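Local coordinates for protein CobC (Shigella flexneri 2a, PDB 6NRU) that hydrolyses the phosphate from alpha-ribazole 5'-phosphate and probably also from adenosylcobalamin 5'-phosphate, a step in assembling the nucleotide loop of vitamin B12, at residues A[52-57]-A[77-82]; A[59-64]-A[148-153]; A[132-137]-A[157-162]. All coordinates share one frame; numbering follows the deposited sequence.

Contact 1 of 3, residues A[52-57]-A[77-82]; sequences LVLCSE and HIIPEL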
loop_
_atom_site.group_PDB
_atom_site.type_symbol
_atom_site.label_atom_id
_atom_site.label_comp_id
_atom_site.label_asym_id
_atom_site.label_seq_id
_atom_site.Cartn_x
_atom_site.Cartn_y
_atom_site.Cartn_z
ATOM N N LEU A 52 0.889 14.789 -8.807
ATOM C CA LEU A 52 1.783 13.652 -8.953
ATOM C C LEU A 52 1.063 12.399 -8.477
ATOM O O LEU A 52 0.304 12.447 -7.507
ATOM C CB LEU A 52 3.079 13.856 -8.158
ATOM C CG LEU A 52 4.174 12.812 -8.383
ATOM C CD1 LEU A 52 4.611 12.790 -9.846
ATOM C CD2 LEU A 52 5.354 13.078 -7.470
ATOM N N VAL A 53 1.299 11.286 -9.166
ATOM C CA VAL A 53 0.762 9.988 -8.771
ATOM C C VAL A 53 1.918 8.997 -8.730
ATOM O O VAL A 53 2.624 8.820 -9.727
ATOM C CB VAL A 53 -0.337 9.490 -9.724
ATOM C CG1 VAL A 53 -0.796 8.101 -9.307
ATOM C CG2 VAL A 53 -1.511 10.460 -9.743
ATOM N N LEU A 54 2.115 8.365 -7.579
ATOM C CA LEU A 54 3.103 7.309 -7.410
ATOM C C LEU A 54 2.367 6.008 -7.131
ATOM O O LEU A 54 1.514 5.951 -6.239
ATOM C CB LEU A 54 4.070 7.633 -6.271
ATOM C CG LEU A 54 4.646 9.051 -6.255
ATOM C CD1 LEU A 54 5.519 9.260 -5.028
ATOM C CD2 LEU A 54 5.432 9.327 -7.524
ATOM N N CYS A 55 2.692 4.970 -7.892
ATOM C CA CYS A 55 1.937 3.728 -7.868
ATOM C C CYS A 55 2.889 2.542 -7.815
ATOM O O CYS A 55 4.016 2.605 -8.312
ATOM C CB CYS A 55 1.027 3.628 -9.100
ATOM S SG CYS A 55 -0.065 2.204 -9.136
ATOM N N SER A 56 2.428 1.461 -7.196
ATOM C CA SER A 56 3.213 0.239 -7.190
ATOM C C SER A 56 3.158 -0.427 -8.562
ATOM O O SER A 56 2.294 -0.131 -9.392
ATOM C CB SER A 56 2.711 -0.719 -6.110
ATOM O OG SER A 56 1.852 -1.702 -6.654
ATOM N N GLU A 57 4.109 -1.335 -8.797
ATOM C CA GLU A 57 4.169 -2.029 -10.081
ATOM C C GLU A 57 3.000 -2.986 -10.265
ATOM O O GLU A 57 2.552 -3.201 -11.399
ATOM C CB GLU A 57 5.480 -2.804 -10.211
ATOM C CG GLU A 57 6.736 -1.970 -10.112
ATOM C CD GLU A 57 7.987 -2.796 -10.333
ATOM O OE1 GLU A 57 7.969 -4.006 -10.017
ATOM O OE2 GLU A 57 8.986 -2.241 -10.832
ATOM N N HIS A 77 4.025 7.805 -11.820
ATOM C CA HIS A 77 5.305 7.140 -11.629
ATOM C C HIS A 77 5.061 5.753 -11.053
ATOM O O HIS A 77 4.297 5.599 -10.096
ATOM C CB HIS A 77 6.214 7.934 -10.692
ATOM C CG HIS A 77 6.589 9.291 -11.199
ATOM N ND1 HIS A 77 7.779 9.902 -10.868
ATOM C CD2 HIS A 77 5.929 10.163 -12.000
ATOM C CE1 HIS A 77 7.841 11.088 -11.449
ATOM N NE2 HIS A 77 6.730 11.270 -12.141
ATOM N N ILE A 78 5.709 4.750 -11.629
ATOM C CA ILE A 78 5.638 3.383 -11.131
ATOM C C ILE A 78 6.863 3.156 -10.256
ATOM O O ILE A 78 7.987 3.051 -10.757
ATOM C CB ILE A 78 5.567 2.365 -12.275
ATOM C CG1 ILE A 78 4.388 2.682 -13.192
ATOM C CG2 ILE A 78 5.419 0.967 -11.723
ATOM C CD1 ILE A 78 3.046 2.568 -12.506
ATOM N N ILE A 79 6.651 3.088 -8.945
ATOM C CA ILE A 79 7.734 2.967 -7.973
ATOM C C ILE A 79 7.782 1.518 -7.501
ATOM O O ILE A 79 6.819 1.051 -6.867
ATOM C CB ILE A 79 7.540 3.933 -6.797
ATOM C CG1 ILE A 79 7.334 5.357 -7.312
ATOM C CG2 ILE A 79 8.728 3.878 -5.851
ATOM C CD1 ILE A 79 8.486 5.872 -8.148
ATOM N N PRO A 80 8.855 0.770 -7.782
ATOM C CA PRO A 80 8.934 -0.615 -7.294
ATOM C C PRO A 80 9.049 -0.715 -5.786
ATOM O O PRO A 80 8.735 -1.774 -5.227
ATOM C CB PRO A 80 10.195 -1.167 -7.981
ATOM C CG PRO A 80 10.559 -0.158 -9.035
ATOM C CD PRO A 80 10.055 1.156 -8.543
ATOM N N GLU A 81 9.497 0.347 -5.111
ATOM C CA GLU A 81 9.538 0.352 -3.655
ATOM C C GLU A 81 8.146 0.272 -3.049
ATOM O O GLU A 81 8.003 -0.208 -1.920
ATOM C CB GLU A 81 10.257 1.606 -3.151
ATOM C CG GLU A 81 11.780 1.537 -3.221
ATOM C CD GLU A 81 12.316 1.696 -4.634
ATOM O OE1 GLU A 81 11.534 2.081 -5.530
ATOM O OE2 GLU A 81 13.519 1.428 -4.849
ATOM N N LEU A 82 7.122 0.721 -3.776
ATOM C CA LEU A 82 5.741 0.668 -3.314
ATOM C C LEU A 82 5.106 -0.703 -3.491
ATOM O O LEU A 82 3.930 -0.871 -3.147
ATOM C CB LEU A 82 4.900 1.718 -4.050
ATOM C CG LEU A 82 5.199 3.184 -3.721
ATOM C CD1 LEU A 82 4.436 4.125 -4.637
ATOM C CD2 LEU A 82 4.881 3.481 -2.265
#

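Contact 2 of 3, residues A[59-64]-A[148-153]; sequences ERAQHT and LIVSHQ. With SO4 (sulfate ion), chain N.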
loop_
_atom_site.group_PDB
_atom_site.type_symbol
_atom_site.label_atom_id
_atom_site.label_comp_id
_atom_site.label_asym_id
_atom_site.label_seq_id
_atom_site.Cartn_x
_atom_site.Cartn_y
_atom_site.Cartn_z
ATOM N N GLU A 59 -0.358 -4.877 -10.803
ATOM C CA GLU A 59 -1.434 -4.362 -11.644
ATOM C C GLU A 59 -2.695 -4.059 -10.847
ATOM O O GLU A 59 -3.476 -3.189 -11.246
ATOM C CB GLU A 59 -1.736 -5.346 -12.773
ATOM C CG GLU A 59 -2.160 -4.664 -14.062
ATOM C CD GLU A 59 -1.076 -3.764 -14.619
ATOM O OE1 GLU A 59 -1.420 -2.724 -15.219
ATOM O OE2 GLU A 59 0.118 -4.100 -14.461
ATOM N N ARG A 60 -2.916 -4.749 -9.725
ATOM C CA ARG A 60 -4.078 -4.427 -8.905
ATOM C C ARG A 60 -4.012 -2.994 -8.394
ATOM O O ARG A 60 -5.053 -2.349 -8.216
ATOM C CB ARG A 60 -4.204 -5.412 -7.740
ATOM C CG ARG A 60 -3.103 -5.323 -6.698
ATOM C CD ARG A 60 -2.688 -6.708 -6.243
ATOM N NE ARG A 60 -2.364 -6.754 -4.821
ATOM C CZ ARG A 60 -1.384 -7.490 -4.306
ATOM N NH1 ARG A 60 -0.630 -8.240 -5.100
ATOM N NH2 ARG A 60 -1.158 -7.478 -2.999
ATOM N N ALA A 61 -2.800 -2.477 -8.169
ATOM C CA ALA A 61 -2.640 -1.082 -7.780
ATOM C C ALA A 61 -2.800 -0.154 -8.976
ATOM O O ALA A 61 -3.404 0.918 -8.859
ATOM C CB ALA A 61 -1.278 -0.876 -7.121
ATOM N N GLN A 62 -2.275 -0.556 -10.135
ATOM C CA GLN A 62 -2.415 0.264 -11.333
ATOM C C GLN A 62 -3.853 0.266 -11.836
ATOM O O GLN A 62 -4.352 1.301 -12.294
ATOM C CB GLN A 62 -1.460 -0.229 -12.417
ATOM C CG GLN A 62 -0.003 -0.171 -12.002
ATOM C CD GLN A 62 0.941 -0.466 -13.141
ATOM O OE1 GLN A 62 1.154 0.374 -14.015
ATOM N NE2 GLN A 62 1.518 -1.663 -13.139
ATOM N N HIS A 63 -4.533 -0.883 -11.765
ATOM C CA HIS A 63 -5.955 -0.922 -12.086
ATOM C C HIS A 63 -6.735 0.041 -11.203
ATOM O O HIS A 63 -7.645 0.732 -11.673
ATOM C CB HIS A 63 -6.489 -2.348 -11.932
ATOM C CG HIS A 63 -7.876 -2.544 -12.467
ATOM N ND1 HIS A 63 -8.481 -3.781 -12.519
ATOM C CD2 HIS A 63 -8.772 -1.665 -12.973
ATOM C CE1 HIS A 63 -9.693 -3.655 -13.032
ATOM N NE2 HIS A 63 -9.895 -2.380 -13.314
ATOM N N THR A 64 -6.382 0.107 -9.919
ATOM C CA THR A 64 -7.028 1.055 -9.020
ATOM C C THR A 64 -6.704 2.491 -9.416
ATOM O O THR A 64 -7.600 3.337 -9.508
ATOM C CB THR A 64 -6.602 0.775 -7.578
ATOM O OG1 THR A 64 -7.216 -0.441 -7.126
ATOM C CG2 THR A 64 -7.014 1.920 -6.659
ATOM N N LEU A 148 -0.555 11.664 -4.786
ATOM C CA LEU A 148 -1.393 10.504 -4.517
ATOM C C LEU A 148 -0.551 9.239 -4.608
ATOM O O LEU A 148 0.179 9.042 -5.586
ATOM C CB LEU A 148 -2.555 10.433 -5.508
ATOM C CG LEU A 148 -3.316 9.106 -5.531
ATOM C CD1 LEU A 148 -4.093 8.896 -4.233
ATOM C CD2 LEU A 148 -4.236 9.032 -6.737
ATOM N N ILE A 149 -0.656 8.386 -3.593
ATOM C CA ILE A 149 0.096 7.138 -3.529
ATOM C C ILE A 149 -0.892 5.982 -3.558
ATOM O O ILE A 149 -1.750 5.867 -2.673
ATOM C CB ILE A 149 0.980 7.070 -2.276
ATOM C CG1 ILE A 149 2.033 8.176 -2.315
ATOM C CG2 ILE A 149 1.632 5.699 -2.160
ATOM C CD1 ILE A 149 3.058 8.073 -1.212
ATOM N N VAL A 150 -0.771 5.127 -4.570
ATOM C CA VAL A 150 -1.601 3.935 -4.713
ATOM C C VAL A 150 -0.710 2.731 -4.442
ATOM O O VAL A 150 0.203 2.432 -5.223
ATOM C CB VAL A 150 -2.245 3.845 -6.103
ATOM C CG1 VAL A 150 -3.249 2.705 -6.148
ATOM C CG2 VAL A 150 -2.907 5.167 -6.475
ATOM N N SER A 151 -0.971 2.036 -3.336
ATOM C CA SER A 151 -0.112 0.932 -2.931
ATOM C C SER A 151 -0.896 -0.142 -2.186
ATOM O O SER A 151 -2.060 -0.408 -2.509
ATOM C CB SER A 151 1.041 1.445 -2.066
ATOM O OG SER A 151 2.048 0.458 -1.919
ATOM N N HIS A 152 -0.268 -0.752 -1.183
ATOM C CA HIS A 152 -0.802 -1.920 -0.502
ATOM C C HIS A 152 -0.845 -1.677 0.999
ATOM O O HIS A 152 -0.311 -0.690 1.513
ATOM C CB HIS A 152 0.034 -3.165 -0.819
ATOM C CG HIS A 152 0.279 -3.361 -2.281
ATOM N ND1 HIS A 152 -0.529 -4.150 -3.070
ATOM C CD2 HIS A 152 1.231 -2.858 -3.102
ATOM C CE1 HIS A 152 -0.081 -4.131 -4.313
ATOM N NE2 HIS A 152 0.986 -3.354 -4.360
ATOM N N GLN A 153 -1.486 -2.612 1.702
ATOM C CA GLN A 153 -1.719 -2.452 3.134
ATOM C C GLN A 153 -0.407 -2.407 3.911
ATOM O O GLN A 153 -0.211 -1.542 4.771
ATOM C CB GLN A 153 -2.611 -3.588 3.637
ATOM C CG GLN A 153 -3.490 -3.218 4.814
ATOM C CD GLN A 153 -2.688 -2.967 6.070
ATOM O OE1 GLN A 153 -2.917 -1.989 6.782
ATOM N NE2 GLN A 153 -1.728 -3.847 6.345
HETATM S S SO4 N . -3.613 -7.547 0.715
HETATM O O1 SO4 N . -2.326 -7.729 1.380
HETATM O O2 SO4 N . -4.348 -8.809 0.729
HETATM O O3 SO4 N . -4.384 -6.526 1.414
HETATM O O4 SO4 N . -3.396 -7.125 -0.666
#

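Contact 3 of 3, residues A[132-137]-A[157-162]; sequences ERFIAR and SLLIAR. With EDO (1,2-ethanediol), chain Q.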
loop_
_atom_site.group_PDB
_atom_site.type_symbol
_atom_site.label_atom_id
_atom_site.label_comp_id
_atom_site.label_asym_id
_atom_site.label_seq_id
_atom_site.Cartn_x
_atom_site.Cartn_y
_atom_site.Cartn_z
ATOM N N GLU A 132 11.857 2.401 3.526
ATOM C CA GLU A 132 12.759 3.429 4.031
ATOM C C GLU A 132 13.435 4.180 2.889
ATOM O O GLU A 132 13.604 5.403 2.957
ATOM C CB GLU A 132 13.797 2.799 4.957
ATOM C CG GLU A 132 13.332 2.677 6.395
ATOM C CD GLU A 132 13.477 3.981 7.157
ATOM O OE1 GLU A 132 14.581 4.245 7.684
ATOM O OE2 GLU A 132 12.491 4.746 7.224
ATOM N N ARG A 133 13.826 3.467 1.829
ATOM C CA ARG A 133 14.424 4.136 0.678
ATOM C C ARG A 133 13.417 5.044 -0.011
ATOM O O ARG A 133 13.770 6.134 -0.475
ATOM C CB ARG A 133 14.975 3.105 -0.308
ATOM C CG ARG A 133 16.076 2.232 0.265
ATOM C CD ARG A 133 17.162 1.947 -0.759
ATOM N NE ARG A 133 18.338 1.347 -0.139
ATOM C CZ ARG A 133 19.455 2.010 0.139
ATOM N NH1 ARG A 133 19.550 3.302 -0.149
ATOM N NH2 ARG A 133 20.477 1.384 0.705
ATOM N N PHE A 134 12.157 4.612 -0.086
ATOM C CA PHE A 134 11.124 5.466 -0.656
ATOM C C PHE A 134 10.946 6.729 0.172
ATOM O O PHE A 134 10.783 7.825 -0.378
ATOM C CB PHE A 134 9.806 4.703 -0.759
ATOM C CG PHE A 134 8.659 5.550 -1.218
ATOM C CD1 PHE A 134 8.513 5.866 -2.559
ATOM C CD2 PHE A 134 7.732 6.036 -0.313
ATOM C CE1 PHE A 134 7.461 6.650 -2.991
ATOM C CE2 PHE A 134 6.676 6.820 -0.737
ATOM C CZ PHE A 134 6.540 7.126 -2.078
ATOM N N ILE A 135 10.980 6.595 1.500
ATOM C CA ILE A 135 10.872 7.761 2.371
ATOM C C ILE A 135 12.030 8.719 2.123
ATOM O O ILE A 135 11.837 9.937 2.021
ATOM C CB ILE A 135 10.806 7.320 3.846
ATOM C CG1 ILE A 135 9.472 6.634 4.140
ATOM C CG2 ILE A 135 10.998 8.504 4.778
ATOM C CD1 ILE A 135 9.343 6.161 5.563
ATOM N N ALA A 136 13.249 8.185 2.006
ATOM C CA ALA A 136 14.414 9.026 1.751
ATOM C C ALA A 136 14.358 9.697 0.386
ATOM O O ALA A 136 15.070 10.683 0.165
ATOM C CB ALA A 136 15.697 8.203 1.866
ATOM N N ARG A 137 13.529 9.189 -0.526
ATOM C CA ARG A 137 13.385 9.746 -1.863
ATOM C C ARG A 137 12.366 10.875 -1.940
ATOM O O ARG A 137 12.229 11.490 -3.002
ATOM C CB ARG A 137 12.981 8.649 -2.850
ATOM C CG ARG A 137 14.130 7.795 -3.347
ATOM C CD ARG A 137 13.750 7.107 -4.641
ATOM N NE ARG A 137 14.598 5.955 -4.931
ATOM C CZ ARG A 137 14.227 4.934 -5.696
ATOM N NH1 ARG A 137 13.018 4.921 -6.245
ATOM N NH2 ARG A 137 15.059 3.924 -5.912
ATOM N N SER A 157 0.726 1.205 5.603
ATOM C CA SER A 157 0.710 1.204 7.063
ATOM C C SER A 157 2.104 1.434 7.625
ATOM O O SER A 157 2.274 2.171 8.604
ATOM C CB SER A 157 0.143 -0.112 7.582
ATOM O OG SER A 157 1.065 -1.162 7.371
ATOM N N LEU A 158 3.115 0.804 7.021
ATOM C CA LEU A 158 4.490 1.021 7.455
ATOM C C LEU A 158 4.981 2.410 7.072
ATOM O O LEU A 158 5.807 2.994 7.785
ATOM C CB LEU A 158 5.402 -0.049 6.864
ATOM C CG LEU A 158 6.882 0.067 7.222
ATOM C CD1 LEU A 158 7.052 0.058 8.727
ATOM C CD2 LEU A 158 7.673 -1.057 6.580
ATOM N N LEU A 159 4.492 2.952 5.956
ATOM C CA LEU A 159 4.847 4.318 5.589
ATOM C C LEU A 159 4.379 5.297 6.654
ATOM O O LEU A 159 5.138 6.169 7.089
ATOM C CB LEU A 159 4.248 4.671 4.227
ATOM C CG LEU A 159 4.583 6.066 3.698
ATOM C CD1 LEU A 159 6.007 6.112 3.187
ATOM C CD2 LEU A 159 3.611 6.476 2.608
ATOM N N ILE A 160 3.127 5.157 7.094
ATOM C CA ILE A 160 2.611 6.014 8.157
ATOM C C ILE A 160 3.481 5.894 9.401
ATOM O O ILE A 160 3.921 6.898 9.969
ATOM C CB ILE A 160 1.144 5.669 8.467
ATOM C CG1 ILE A 160 0.259 5.922 7.247
ATOM C CG2 ILE A 160 0.648 6.480 9.654
ATOM C CD1 ILE A 160 -1.170 5.458 7.429
ATOM N N ALA A 161 3.758 4.656 9.826
ATOM C CA ALA A 161 4.477 4.439 11.078
ATOM C C ALA A 161 5.876 5.041 11.037
ATOM O O ALA A 161 6.308 5.686 11.998
ATOM C CB ALA A 161 4.548 2.945 11.395
ATOM N N ARG A 162 6.601 4.847 9.934
ATOM C CA ARG A 162 7.967 5.357 9.875
ATOM C C ARG A 162 8.001 6.875 9.732
ATOM O O ARG A 162 8.919 7.524 10.253
ATOM C CB ARG A 162 8.729 4.697 8.727
ATOM C CG ARG A 162 8.954 3.209 8.907
ATOM C CD ARG A 162 9.672 2.911 10.212
ATOM N NE ARG A 162 11.065 3.349 10.197
ATOM C CZ ARG A 162 11.570 4.275 11.007
ATOM N NH1 ARG A 162 10.795 4.877 11.900
ATOM N NH2 ARG A 162 12.854 4.605 10.919
HETATM C C1 EDO Q . 13.545 7.780 13.125
HETATM O O1 EDO Q . 12.415 7.536 12.278
HETATM C C2 EDO Q . 14.579 6.673 12.951
HETATM O O2 EDO Q . 14.108 5.468 13.570
#

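Contact 1 of 3, residues A[52-57]-A[77-82]
A beta-alpha-beta crossover of the histidine phosphatase fold is closed here: strand 52-55 runs parallel to strand 76-78, an edge strand of the sheet, and helix 59-69 is the connection between them. Leu54 pairs with His77 and Cys55 with Ile78. Three backbone hydrogen bonds hold the strands: His77 N to Val53 O at 2.7 Å, Cys55 N to His77 O at 2.8 Å and Ile79 N to Cys55 O at 2.8 Å. Each donor arrives almost along the axis of the carbonyl it meets, and the last two bonds, made by N and O of Cys55, define the Cys55–Ile78 pair.

Leu54 and His77 run alongside one another on one face of the sheet, with Leu54 CD2 3.5 Å from His77 CB. Leu52 crosses the imidazole at about a right angle; its CG is anti to the backbone N (chi1 -172°), and CD1 makes a CH-pi contact over one face of the ring, off centre and 3.8 Å from the ring centroid. On the opposite face of the sheet, Cys55 CB meets Ile78 CD1.

Beyond the strand the chain turns through the 3-10 segment 80-82, which brings Leu82 back over the end of strand 52-55, CD1 resting 3.9 Å from Leu54 CB. Ser56 follows, its CB touching Leu82 O at 3.2 Å and its hydroxyl hydrogen-bonded to His152 NE2, placing this strand end beside the probable catalytic residues His11 and Glu84. Farther out, the extended Glu57 side chain lies obliquely across Pro80: CG packs on Ile78 CG2, and OE2 touches Pro80 CG at 3.2 Å.

Contact 2 of 3, residues A[59-64]-A[148-153]
Two donors, both from Thr64, grip the carbonyl oxygen of Arg60: the hydroxyl OG1 at 3.1 Å, coming in nearly along the C=O axis, and the backbone N at 3.3 Å in the usual helical bond. With OG1 turned back to its own helix (chi1 -72°), the methyl CG2 is set anti to the backbone N and packs 3.9 Å from Val150 CG1. The same Val150 methyl presses against the backbone of the helix, 3.3 Å from Ala61 O.

The Arg60 side chain leaves from the crowded chi1 position (67°) and bends at chi2 and chi3, which brings its guanidinium up to the edge of the His152 ring, whose NE2 is already taken by Ser56 OG. The two planes stand 75° apart, so the imidazole offers its edge to a guanidinium face: His152 CE1 sits 3.4 Å above that plane, and Arg60 NE lies in the plane of the ring. The poor angle between Arg60 NH2 and His152 ND1 rules out a hydrogen bond, and the nearby positive charge would tend to disfavour protonation of the imidazole. Arg60 NH1 donates to Gly24 O, while NH2 donates at 3.3 Å to O4 of a sulfate, probably from the crystallisation liquor; Arg10 and Asn17 also bind this sulfate.

His152 occupies the N-cap position of helix 153-163 and meets the probable phosphohistidine His11, while helix 59-69 packs against strand 146-151, which lies between strands 52-55 and 5-10.

Contact 3 of 3, residues A[132-137]-A[157-162]
The Phe134 ring is met at its edge, in plane, by the Leu159 methyl CD1, which stands 3.9 Å from CD2. The second flat group, the Arg162 guanidinium, has C1 of a 1,2-ethanediol, probably from the crystallisation liquor, in its plane at the edge; NH1 donates to O1 of this diol at 3.1 Å, and a weak bond runs from NH2 to the same oxygen. The NH1 group also reaches the carbonyl oxygen of Met166. Glu132 approaches the guanidinium obliquely, the carboxylate plane tilted 35° to it. Its OE2 is 3.6 Å from Arg162 NE and lies well out of the guanidinium plane, so this salt bridge rests on charge alone, with no N-H aimed at the oxygen. Both side chains are bent to meet there, Glu132 at chi2 and Arg162 at chi2 and chi3.

Next to this charged pair the contact is apolar. Ile135 and Leu159 overlap in antiparallel fashion, with Ile135 CG1 3.6 Å from Leu159 CD1. Ile135 CD1 reaches on to Arg162 CB at 3.5 Å, crossing that side chain at about a right angle. Leu159 CG is anti to the backbone N (chi1 -178°), which lets CD1 touch both Ile135 and the edge of the Phe134 ring.

The axes of helices 132-136 and 157-162 come within 10.6 Å and cross at -59°. They belong to helices 124-136 and 153-163, which flank strand 146-151 in sequence and pack on one face of the central sheet, a layer of the alpha/beta/alpha sandwich of the histidine phosphatases.

In the fold
Contacts 1 and 2 are centred about 8 Å apart and meet in the central sheet, where strand 52-55 neighbours strand 146-151; their segments alternate along the chain, with helix 59-69 also serving as the crossover of contact 1. The centre of contact 3 lies about 13 Å from that of contact 1 and about 16 Å from that of contact 2, on the opposite face of the sheet from helix 59-69. Phe134 links it to Leu54 and Ile79 of contact 1 and to Ile149 of contact 2, and Arg137 forms a salt bridge with Glu81. Contacts 1 and 2 converge at the probable active site around His11 and Glu84, whereas contact 3 joins helices farther away.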